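Local coordinates for hypoxanthine-guanine phosphoribosyltransferase (Leishmania tarentolae, PDB 1PZM), which probably converts guanine to GMP and hypoxanthine to IMP in purine salvage, taking the phosphoribosyl group from 5-phosphoribosyl pyrophosphate, at residues A35-C40 with A76-D81; T72-R77 with I180-D185; L123-V128 with I132-L137. One frame throughout, in Å; residues are numbered along the deposited sequence.

Interaction 1 (A35-C40 with A76-D81); sequences AATAKC and ARFLAD
F78 lays its ring against T37 and A38, which are neighbours on the other helix. This is helix-to-helix packing in the phosphoribosyltransferase fold, and no hydrogen bond crosses between the two segments. The helices come close here, with A38 CA and F78 CA 5.6 Å apart. CG of F78 lies anti to its own carbonyl carbon (chi1 -69°), and this turn sends the ring across to helix 30-48. A38 sits over one face. Its CB is 3.8 Å from F78 CD2 and makes an off-centre CH-pi contact, 4.3 Å from the ring centroid and 29° off the normal. The backbone of A38 takes part too, because its N stands 4.1 Å above the plane of the F78 ring, toward the rim. T37 comes in obliquely at the CD1 side of the ring, with CG2 3.5 Å from F78 CD1. The two side chains cross at about a right angle. T37 holds CG2 anti to its backbone N (chi1 -63°), which presents the methyl to F78. The hydroxyl OG1 is turned back along its own helix and hydrogen-bonds to V33 O.

R194 of the second subunit makes a cation-pi contact with F78 and a salt bridge with D81, so the pair lies close to the dimer interface. Within the chain, T37 also touches F71 and L75 of helix 69-81, and F78 reaches A41. The two helices pack on strands of the parallel sheet: C40 on strand 169-173, and L79 on strand 59-64.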
loop_
_atom_site.group_PDB
_atom_site.type_symbol
_atom_site.label_atom_id
_atom_site.label_comp_id
_atom_site.label_asym_id
_atom_site.label_seq_id
_atom_site.Cartn_x
_atom_site.Cartn_y
_atom_site.Cartn_z
ATOM N N ALA A 35 -10.789 -6.985 -12.556
ATOM C CA ALA A 35 -10.782 -7.565 -13.884
ATOM C C ALA A 35 -9.905 -6.775 -14.894
ATOM O O ALA A 35 -9.158 -7.408 -15.648
ATOM C CB ALA A 35 -12.232 -7.749 -14.454
ATOM N N ALA A 36 -9.952 -5.436 -14.896
ATOM C CA ALA A 36 -9.135 -4.658 -15.854
ATOM C C ALA A 36 -7.613 -4.773 -15.463
ATOM O O ALA A 36 -6.719 -4.844 -16.320
ATOM C CB ALA A 36 -9.578 -3.131 -15.881
ATOM N N THR A 37 -7.341 -4.823 -14.173
ATOM C CA THR A 37 -5.970 -4.869 -13.720
ATOM C C THR A 37 -5.347 -6.228 -14.018
ATOM O O THR A 37 -4.166 -6.284 -14.391
ATOM C CB THR A 37 -5.921 -4.647 -12.223
ATOM O OG1 THR A 37 -6.422 -3.339 -11.946
ATOM C CG2 THR A 37 -4.469 -4.597 -11.778
ATOM N N ALA A 38 -6.100 -7.314 -13.827
ATOM C CA ALA A 38 -5.658 -8.670 -14.238
ATOM C C ALA A 38 -5.267 -8.775 -15.710
ATOM O O ALA A 38 -4.241 -9.398 -16.059
ATOM C CB ALA A 38 -6.761 -9.742 -13.883
ATOM N N LYS A 39 -6.098 -8.191 -16.583
ATOM C CA LYS A 39 -5.841 -8.162 -18.043
ATOM C C LYS A 39 -4.595 -7.336 -18.318
ATOM O O LYS A 39 -3.744 -7.736 -19.121
ATOM C CB LYS A 39 -7.042 -7.598 -18.838
ATOM C CG LYS A 39 -8.258 -8.622 -18.847
ATOM C CD LYS A 39 -9.388 -8.064 -19.728
ATOM C CE LYS A 39 -10.314 -9.193 -20.168
ATOM N NZ LYS A 39 -11.288 -8.828 -21.235
ATOM N N CYS A 40 -4.449 -6.206 -17.607
ATOM C CA CYS A 40 -3.297 -5.325 -17.881
ATOM C C CYS A 40 -2.024 -6.065 -17.413
ATOM O O CYS A 40 -1.004 -6.058 -18.084
ATOM C CB CYS A 40 -3.483 -3.970 -17.176
ATOM S SG CYS A 40 -1.978 -2.939 -17.128
ATOM N N ALA A 76 0.558 -5.609 -7.799
ATOM C CA ALA A 76 1.638 -6.539 -7.426
ATOM C C ALA A 76 1.185 -8.004 -7.423
ATOM O O ALA A 76 1.872 -8.858 -7.961
ATOM C CB ALA A 76 2.329 -6.191 -6.050
ATOM N N ARG A 77 0.035 -8.275 -6.810
ATOM C CA ARG A 77 -0.504 -9.639 -6.752
ATOM C C ARG A 77 -1.008 -10.223 -8.095
ATOM O O ARG A 77 -0.790 -11.373 -8.387
ATOM C CB ARG A 77 -1.558 -9.748 -5.655
ATOM C CG ARG A 77 -0.952 -9.595 -4.235
ATOM C CD ARG A 77 -1.992 -9.492 -3.168
ATOM N NE ARG A 77 -2.619 -8.168 -3.070
ATOM C CZ ARG A 77 -3.433 -7.891 -2.033
ATOM N NH1 ARG A 77 -3.640 -8.847 -1.045
ATOM N NH2 ARG A 77 -4.017 -6.708 -1.935
ATOM N N PHE A 78 -1.642 -9.422 -8.927
ATOM C CA PHE A 78 -1.912 -9.831 -10.310
ATOM C C PHE A 78 -0.653 -10.153 -11.142
ATOM O O PHE A 78 -0.645 -11.097 -11.958
ATOM C CB PHE A 78 -2.799 -8.764 -11.026
ATOM C CG PHE A 78 -4.207 -8.724 -10.489
ATOM C CD1 PHE A 78 -4.711 -7.559 -9.918
ATOM C CD2 PHE A 78 -4.990 -9.899 -10.485
ATOM C CE1 PHE A 78 -6.014 -7.553 -9.353
ATOM C CE2 PHE A 78 -6.267 -9.928 -9.917
ATOM C CZ PHE A 78 -6.791 -8.726 -9.340
ATOM N N LEU A 79 0.400 -9.373 -10.944
ATOM C CA LEU A 79 1.690 -9.669 -11.578
ATOM C C LEU A 79 2.302 -11.004 -11.056
ATOM O O LEU A 79 2.821 -11.832 -11.848
ATOM C CB LEU A 79 2.640 -8.469 -11.401
ATOM C CG LEU A 79 2.400 -7.246 -12.281
ATOM C CD1 LEU A 79 3.318 -6.038 -11.823
ATOM C CD2 LEU A 79 2.570 -7.523 -13.784
ATOM N N ALA A 80 2.146 -11.259 -9.757
ATOM C CA ALA A 80 2.498 -12.566 -9.218
ATOM C C ALA A 80 1.731 -13.678 -9.936
ATOM O O ALA A 80 2.329 -14.712 -10.274
ATOM C CB ALA A 80 2.201 -12.645 -7.727
ATOM N N ASP A 81 0.428 -13.492 -10.154
ATOM C CA ASP A 81 -0.375 -14.494 -10.924
ATOM C C ASP A 81 0.206 -14.778 -12.330
ATOM O O ASP A 81 0.052 -15.904 -12.884
ATOM C CB ASP A 81 -1.812 -14.019 -11.145
ATOM C CG ASP A 81 -2.592 -13.850 -9.858
ATOM O OD1 ASP A 81 -2.171 -14.303 -8.764
ATOM O OD2 ASP A 81 -3.667 -13.242 -9.868
#

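Interaction 2 (T72-R77 with I180-D185); sequences TADLAR and IGYGMD. Unlike the reference sequence in segment 180-185: G183 (reference Val), M184 (reference Trp), D185 (reference Thr). With 5GP (guanosine-5'-monophosphate), chain C.
Y182 reaches D74 with the hydroxyl end of its ring, overlapping it only there. The ring belongs to a type I' beta turn, G181 to M184, in the loop after strand 179-180. D74 is on helix 69-81 of the phosphoribosyltransferase fold. The two side chains come from opposite directions and meet in a buried place. Y182 OH donates a hydrogen bond of 2.7 Å to D74 OD2. It arrives on the anti side of the carboxylate, 29° out of its plane. That oxygen lies at the edge of the ring, near the ring plane, although the carboxylate and ring planes are 61° apart. Y182 has CG anti to its backbone N (chi1 -159°), which carries the hydroxyl out to the helix.

W34 NE1 hydrogen-bonds to D74 OD2, and R77 NH1 of the second subunit forms a salt bridge with it. R77 of the same chain uses NH2 for a salt bridge with D74 OD1, at 2.8 Å. The two arginines probably favour the ionised carboxylate. R77 NE bonds to A73 O, which helps set the guanidinium beside D74.

At the backbone angles of G181 and G183 a CB would press on the preceding carbonyl O, which suits glycine. At the end of the turn the chain enters the nucleotide pocket. M184 CB lies 3.7 Å from N2 of GMP, and D185 O approaches the same N2 to 2.8 Å.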
loop_
_atom_site.group_PDB
_atom_site.type_symbol
_atom_site.label_atom_id
_atom_site.label_comp_id
_atom_site.label_asym_id
_atom_site.label_seq_id
_atom_site.Cartn_x
_atom_site.Cartn_y
_atom_site.Cartn_z
ATOM N N THR A 72 -1.192 -0.378 -6.185
ATOM C CA THR A 72 0.090 -1.061 -6.154
ATOM C C THR A 72 -0.029 -2.476 -5.459
ATOM O O THR A 72 0.508 -3.479 -5.934
ATOM C CB THR A 72 1.173 -0.204 -5.395
ATOM O OG1 THR A 72 1.408 1.056 -6.073
ATOM C CG2 THR A 72 2.482 -0.904 -5.500
ATOM N N ALA A 73 -0.675 -2.521 -4.292
ATOM C CA ALA A 73 -0.839 -3.781 -3.555
ATOM C C ALA A 73 -1.535 -4.812 -4.412
ATOM O O ALA A 73 -1.180 -5.996 -4.359
ATOM C CB ALA A 73 -1.657 -3.547 -2.309
ATOM N N ASP A 74 -2.566 -4.375 -5.146
ATOM C CA ASP A 74 -3.380 -5.325 -5.934
ATOM C C ASP A 74 -2.654 -5.669 -7.272
ATOM O O ASP A 74 -2.552 -6.810 -7.654
ATOM C CB ASP A 74 -4.741 -4.668 -6.238
ATOM C CG ASP A 74 -5.663 -4.606 -5.009
ATOM O OD1 ASP A 74 -5.241 -5.040 -3.875
ATOM O OD2 ASP A 74 -6.841 -4.137 -5.106
ATOM N N LEU A 75 -2.110 -4.661 -7.954
ATOM C CA LEU A 75 -1.351 -4.918 -9.192
ATOM C C LEU A 75 -0.176 -5.840 -8.913
ATOM O O LEU A 75 0.082 -6.723 -9.722
ATOM C CB LEU A 75 -0.843 -3.624 -9.825
ATOM C CG LEU A 75 0.115 -3.723 -11.017
ATOM C CD1 LEU A 75 -0.498 -4.357 -12.347
ATOM C CD2 LEU A 75 0.748 -2.278 -11.323
ATOM N N ALA A 76 0.558 -5.609 -7.799
ATOM C CA ALA A 76 1.638 -6.539 -7.426
ATOM C C ALA A 76 1.185 -8.004 -7.423
ATOM O O ALA A 76 1.872 -8.858 -7.961
ATOM C CB ALA A 76 2.329 -6.191 -6.050
ATOM N N ARG A 77 0.035 -8.275 -6.810
ATOM C CA ARG A 77 -0.504 -9.639 -6.752
ATOM C C ARG A 77 -1.008 -10.223 -8.095
ATOM O O ARG A 77 -0.790 -11.373 -8.387
ATOM C CB ARG A 77 -1.558 -9.748 -5.655
ATOM C CG ARG A 77 -0.952 -9.595 -4.235
ATOM C CD ARG A 77 -1.992 -9.492 -3.168
ATOM N NE ARG A 77 -2.619 -8.168 -3.070
ATOM C CZ ARG A 77 -3.433 -7.891 -2.033
ATOM N NH1 ARG A 77 -3.640 -8.847 -1.045
ATOM N NH2 ARG A 77 -4.017 -6.708 -1.935
ATOM N N ILE A 180 -12.939 9.526 -5.824
ATOM C CA ILE A 180 -12.468 9.136 -4.499
ATOM C C ILE A 180 -12.565 7.598 -4.453
ATOM O O ILE A 180 -13.189 6.989 -5.344
ATOM C CB ILE A 180 -13.359 9.775 -3.384
ATOM C CG1 ILE A 180 -14.813 9.247 -3.545
ATOM C CG2 ILE A 180 -13.284 11.359 -3.443
ATOM C CD1 ILE A 180 -15.744 9.517 -2.395
ATOM N N GLY A 181 -11.943 6.988 -3.435
ATOM C CA GLY A 181 -12.039 5.545 -3.247
ATOM C C GLY A 181 -10.847 4.789 -3.792
ATOM O O GLY A 181 -10.105 5.357 -4.550
ATOM N N TYR A 182 -10.621 3.534 -3.376
ATOM C CA TYR A 182 -9.526 2.742 -3.984
ATOM C C TYR A 182 -8.134 3.484 -3.893
ATOM O O TYR A 182 -7.288 3.490 -4.841
ATOM C CB TYR A 182 -9.924 2.264 -5.390
ATOM C CG TYR A 182 -9.120 1.068 -5.858
ATOM C CD1 TYR A 182 -9.461 -0.227 -5.437
ATOM C CD2 TYR A 182 -7.994 1.240 -6.672
ATOM C CE1 TYR A 182 -8.685 -1.315 -5.790
ATOM C CE2 TYR A 182 -7.212 0.157 -7.048
ATOM C CZ TYR A 182 -7.583 -1.124 -6.614
ATOM O OH TYR A 182 -6.837 -2.231 -7.006
ATOM N N GLY A 183 -7.901 4.067 -2.701
ATOM C CA GLY A 183 -6.670 4.808 -2.440
ATOM C C GLY A 183 -6.762 6.289 -2.691
ATOM O O GLY A 183 -5.874 7.019 -2.234
ATOM N N MET A 184 -7.795 6.788 -3.383
ATOM C CA MET A 184 -7.812 8.232 -3.760
ATOM C C MET A 184 -8.707 8.972 -2.779
ATOM O O MET A 184 -9.760 8.438 -2.375
ATOM C CB MET A 184 -8.373 8.397 -5.197
ATOM C CG MET A 184 -7.379 7.776 -6.225
ATOM S SD MET A 184 -7.980 7.395 -7.906
ATOM C CE MET A 184 -8.826 5.772 -7.485
ATOM N N ASP A 185 -8.351 10.191 -2.430
ATOM C CA ASP A 185 -8.964 10.836 -1.273
ATOM C C ASP A 185 -9.749 12.084 -1.656
ATOM O O ASP A 185 -9.584 12.626 -2.783
ATOM C CB ASP A 185 -7.891 11.280 -0.303
ATOM C CG ASP A 185 -7.084 12.480 -0.832
ATOM O OD1 ASP A 185 -6.595 12.415 -1.966
ATOM O OD2 ASP A 185 -6.905 13.507 -0.160
HETATM P P 5GP C . -1.928 16.026 -12.300
HETATM O O1P 5GP C . -2.020 14.965 -13.340
HETATM O O2P 5GP C . -2.608 17.285 -12.704
HETATM O O3P 5GP C . -0.481 16.335 -12.182
HETATM O "O5'" 5GP C . -2.511 15.453 -10.919
HETATM C "C5'" 5GP C . -2.442 16.178 -9.683
HETATM C "C4'" 5GP C . -2.714 15.276 -8.442
HETATM O "O4'" 5GP C . -4.109 15.063 -8.178
HETATM C "C3'" 5GP C . -2.102 13.880 -8.507
HETATM O "O3'" 5GP C . -1.583 13.474 -7.237
HETATM C "C2'" 5GP C . -3.304 13.031 -8.892
HETATM O "O2'" 5GP C . -3.084 11.694 -8.548
HETATM C "C1'" 5GP C . -4.487 13.698 -8.174
HETATM N N9 5GP C . -5.773 13.572 -8.922
HETATM C C8 5GP C . -6.167 14.122 -10.158
HETATM N N7 5GP C . -7.519 13.819 -10.392
HETATM C C5 5GP C . -7.970 13.332 -9.185
HETATM C C6 5GP C . -9.224 12.848 -8.791
HETATM O O6 5GP C . -10.186 12.783 -9.618
HETATM N N1 5GP C . -9.407 12.401 -7.484
HETATM C C2 5GP C . -8.346 12.459 -6.577
HETATM N N2 5GP C . -8.491 12.071 -5.312
HETATM N N3 5GP C . -7.119 12.915 -6.968
HETATM C C4 5GP C . -6.949 13.352 -8.269
#

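Interaction 3 (L123-V128 with I132-L137); sequences LVEDIV and ITLQYL. With 5GP (guanosine-5'-monophosphate), chain C.
L134 has CG anti to its backbone N (chi1 -176°), and E125 is bent at chi2 (-100°); together these bring the leucine methyls and the carboxylate into contact. The helix belongs to the beta-alpha-beta unit of strand 127-128, helix 132-142 and strand 148-156, around the phosphate-binding loop of the type I phosphoribosyltransferase fold, and it also packs on strand 123-125. Strand 123-125 and helix 132-137 run nearly antiparallel, at 164°, with axes 10.7 Å apart.

L134 CD1 meets L123 CD1 at 4.1 Å, and L134 CD2 meets V128 CG2 at 3.9 Å, the latter side chains crossing at about a right angle. E125 crosses L134 obliquely, with OE2 3.6 Å from L134 CB. L123 CD1 also touches L137 CB.

The helix start and the strand end both hold GMP. I127 O accepts a hydrogen bond from the ribose O2', and I127 CG2 lies 3.4 Å from N9 of the base. D126 OD1 lies 3.2 Å from O2'. D129 N, S130 OG and A131 N also hydrogen-bond to GMP, probably at the phosphate. T133 binds one phosphate oxygen twice: its N is 3.0 Å from GMP O3P, and its OG1 donates to the same O3P at 2.6 Å.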
loop_
_atom_site.group_PDB
_atom_site.type_symbol
_atom_site.label_atom_id
_atom_site.label_comp_id
_atom_site.label_asym_id
_atom_site.label_seq_id
_atom_site.Cartn_x
_atom_site.Cartn_y
_atom_site.Cartn_z
ATOM N N LEU A 123 6.570 3.189 -13.115
ATOM C CA LEU A 123 5.902 4.138 -12.229
ATOM C C LEU A 123 4.446 3.755 -12.140
ATOM O O LEU A 123 3.782 3.500 -13.190
ATOM C CB LEU A 123 6.017 5.582 -12.747
ATOM C CG LEU A 123 7.391 6.243 -12.599
ATOM C CD1 LEU A 123 7.492 7.487 -13.449
ATOM C CD2 LEU A 123 7.648 6.558 -11.128
ATOM N N VAL A 124 3.934 3.723 -10.898
ATOM C CA VAL A 124 2.589 3.230 -10.638
ATOM C C VAL A 124 1.776 4.397 -10.068
ATOM O O VAL A 124 2.088 4.934 -9.026
ATOM C CB VAL A 124 2.559 2.035 -9.627
ATOM C CG1 VAL A 124 1.089 1.641 -9.339
ATOM C CG2 VAL A 124 3.346 0.823 -10.173
ATOM N N GLU A 125 0.737 4.799 -10.800
ATOM C CA GLU A 125 -0.043 5.973 -10.417
ATOM C C GLU A 125 -1.512 5.628 -10.275
ATOM O O GLU A 125 -2.051 4.807 -11.050
ATOM C CB GLU A 125 0.049 7.004 -11.526
ATOM C CG GLU A 125 1.327 7.756 -11.596
ATOM C CD GLU A 125 1.201 9.121 -10.964
ATOM O OE1 GLU A 125 0.833 9.212 -9.759
ATOM O OE2 GLU A 125 1.440 10.108 -11.714
ATOM N N ASP A 126 -2.192 6.305 -9.358
ATOM C CA ASP A 126 -3.636 6.080 -9.261
ATOM C C ASP A 126 -4.410 6.798 -10.377
ATOM O O ASP A 126 -5.268 6.191 -11.045
ATOM C CB ASP A 126 -4.173 6.489 -7.896
ATOM C CG ASP A 126 -3.670 7.824 -7.446
ATOM O OD1 ASP A 126 -2.924 8.515 -8.162
ATOM O OD2 ASP A 126 -3.993 8.301 -6.345
ATOM N N ILE A 127 -4.109 8.059 -10.598
ATOM C CA ILE A 127 -4.880 8.874 -11.533
ATOM C C ILE A 127 -3.991 9.956 -12.097
ATOM O O ILE A 127 -3.183 10.554 -11.380
ATOM C CB ILE A 127 -6.223 9.407 -10.874
ATOM C CG1 ILE A 127 -7.078 10.142 -11.914
ATOM C CG2 ILE A 127 -5.972 10.277 -9.604
ATOM C CD1 ILE A 127 -8.581 10.058 -11.589
ATOM N N VAL A 128 -4.106 10.172 -13.399
ATOM C CA VAL A 128 -3.363 11.219 -14.083
ATOM C C VAL A 128 -4.327 12.191 -14.730
ATOM O O VAL A 128 -5.192 11.795 -15.526
ATOM C CB VAL A 128 -2.344 10.667 -15.093
ATOM C CG1 VAL A 128 -1.605 11.804 -15.809
ATOM C CG2 VAL A 128 -1.299 9.764 -14.384
ATOM N N ILE A 132 1.214 16.976 -15.172
ATOM C CA ILE A 132 2.390 17.714 -14.738
ATOM C C ILE A 132 3.170 16.884 -13.706
ATOM O O ILE A 132 4.392 16.749 -13.789
ATOM C CB ILE A 132 1.972 19.132 -14.251
ATOM C CG1 ILE A 132 1.507 19.943 -15.477
ATOM C CG2 ILE A 132 3.129 19.902 -13.483
ATOM C CD1 ILE A 132 0.756 21.170 -15.157
ATOM N N THR A 133 2.457 16.265 -12.779
ATOM C CA THR A 133 3.093 15.462 -11.743
ATOM C C THR A 133 3.898 14.283 -12.322
ATOM O O THR A 133 5.073 14.071 -11.996
ATOM C CB THR A 133 1.975 14.902 -10.820
ATOM O OG1 THR A 133 1.271 16.012 -10.234
ATOM C CG2 THR A 133 2.565 14.104 -9.650
ATOM N N LEU A 134 3.239 13.511 -13.164
ATOM C CA LEU A 134 3.859 12.367 -13.794
ATOM C C LEU A 134 5.054 12.804 -14.615
ATOM O O LEU A 134 6.085 12.134 -14.567
ATOM C CB LEU A 134 2.864 11.651 -14.688
ATOM C CG LEU A 134 3.362 10.354 -15.359
ATOM C CD1 LEU A 134 3.946 9.278 -14.311
ATOM C CD2 LEU A 134 2.239 9.757 -16.131
ATOM N N GLN A 135 4.925 13.910 -15.363
ATOM C CA GLN A 135 6.013 14.357 -16.223
ATOM C C GLN A 135 7.266 14.596 -15.382
ATOM O O GLN A 135 8.381 14.213 -15.769
ATOM C CB GLN A 135 5.635 15.634 -17.001
ATOM C CG GLN A 135 6.785 16.239 -17.871
ATOM C CD GLN A 135 6.404 17.533 -18.563
ATOM O OE1 GLN A 135 6.475 17.636 -19.804
ATOM N NE2 GLN A 135 6.006 18.526 -17.782
ATOM N N TYR A 136 7.087 15.242 -14.234
ATOM C CA TYR A 136 8.218 15.539 -13.352
ATOM C C TYR A 136 8.854 14.209 -12.914
ATOM O O TYR A 136 10.084 14.028 -12.976
ATOM C CB TYR A 136 7.749 16.310 -12.114
ATOM C CG TYR A 136 8.828 16.518 -11.053
ATOM C CD1 TYR A 136 9.788 17.513 -11.194
ATOM C CD2 TYR A 136 8.880 15.712 -9.907
ATOM C CE1 TYR A 136 10.765 17.694 -10.238
ATOM C CE2 TYR A 136 9.864 15.895 -8.940
ATOM C CZ TYR A 136 10.793 16.884 -9.119
ATOM O OH TYR A 136 11.758 17.080 -8.166
ATOM N N LEU A 137 8.005 13.280 -12.496
ATOM C CA LEU A 137 8.516 12.045 -11.910
ATOM C C LEU A 137 9.283 11.266 -12.968
ATOM O O LEU A 137 10.311 10.657 -12.674
ATOM C CB LEU A 137 7.375 11.182 -11.337
ATOM C CG LEU A 137 6.683 11.704 -10.075
ATOM C CD1 LEU A 137 5.463 10.819 -9.720
ATOM C CD2 LEU A 137 7.629 11.796 -8.892
HETATM P P 5GP C . -1.928 16.026 -12.300
HETATM O O1P 5GP C . -2.020 14.965 -13.340
HETATM O O2P 5GP C . -2.608 17.285 -12.704
HETATM O O3P 5GP C . -0.481 16.335 -12.182
HETATM O "O5'" 5GP C . -2.511 15.453 -10.919
HETATM C "C5'" 5GP C . -2.442 16.178 -9.683
HETATM C "C4'" 5GP C . -2.714 15.276 -8.442
HETATM O "O4'" 5GP C . -4.109 15.063 -8.178
HETATM C "C3'" 5GP C . -2.102 13.880 -8.507
HETATM O "O3'" 5GP C . -1.583 13.474 -7.237
HETATM C "C2'" 5GP C . -3.304 13.031 -8.892
HETATM O "O2'" 5GP C . -3.084 11.694 -8.548
HETATM C "C1'" 5GP C . -4.487 13.698 -8.174
HETATM N N9 5GP C . -5.773 13.572 -8.922
HETATM C C8 5GP C . -6.167 14.122 -10.158
HETATM N N7 5GP C . -7.519 13.819 -10.392
HETATM C C5 5GP C . -7.970 13.332 -9.185
HETATM C C6 5GP C . -9.224 12.848 -8.791
HETATM O O6 5GP C . -10.186 12.783 -9.618
HETATM N N1 5GP C . -9.407 12.401 -7.484
HETATM C C2 5GP C . -8.346 12.459 -6.577
HETATM N N2 5GP C . -8.491 12.071 -5.312
HETATM N N3 5GP C . -7.119 12.915 -6.968
HETATM C C4 5GP C . -6.949 13.352 -8.269
#

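Overall arrangement
All three contacts lie in one phosphoribosyltransferase domain. Interactions 1 and 2 share helix 69-81, including A76 and R77, and their centres are about 12 Å apart. They touch where T37 CG2 meets L75 CD1, and both reach the second subunit. Interaction 3 opens after interaction 1 has closed, and it falls between the two segments of interaction 2. Its centre is about 20 Å from that of interaction 1 and about 15 Å from that of interaction 2. V124 of the parallel sheet packs on T72 and L75, and M184 packs on D126 and I127. Interactions 2 and 3 both touch GMP. The Y182 turn and V124 packing connect the dimer-interface helix with pocket-lining parts of the chain.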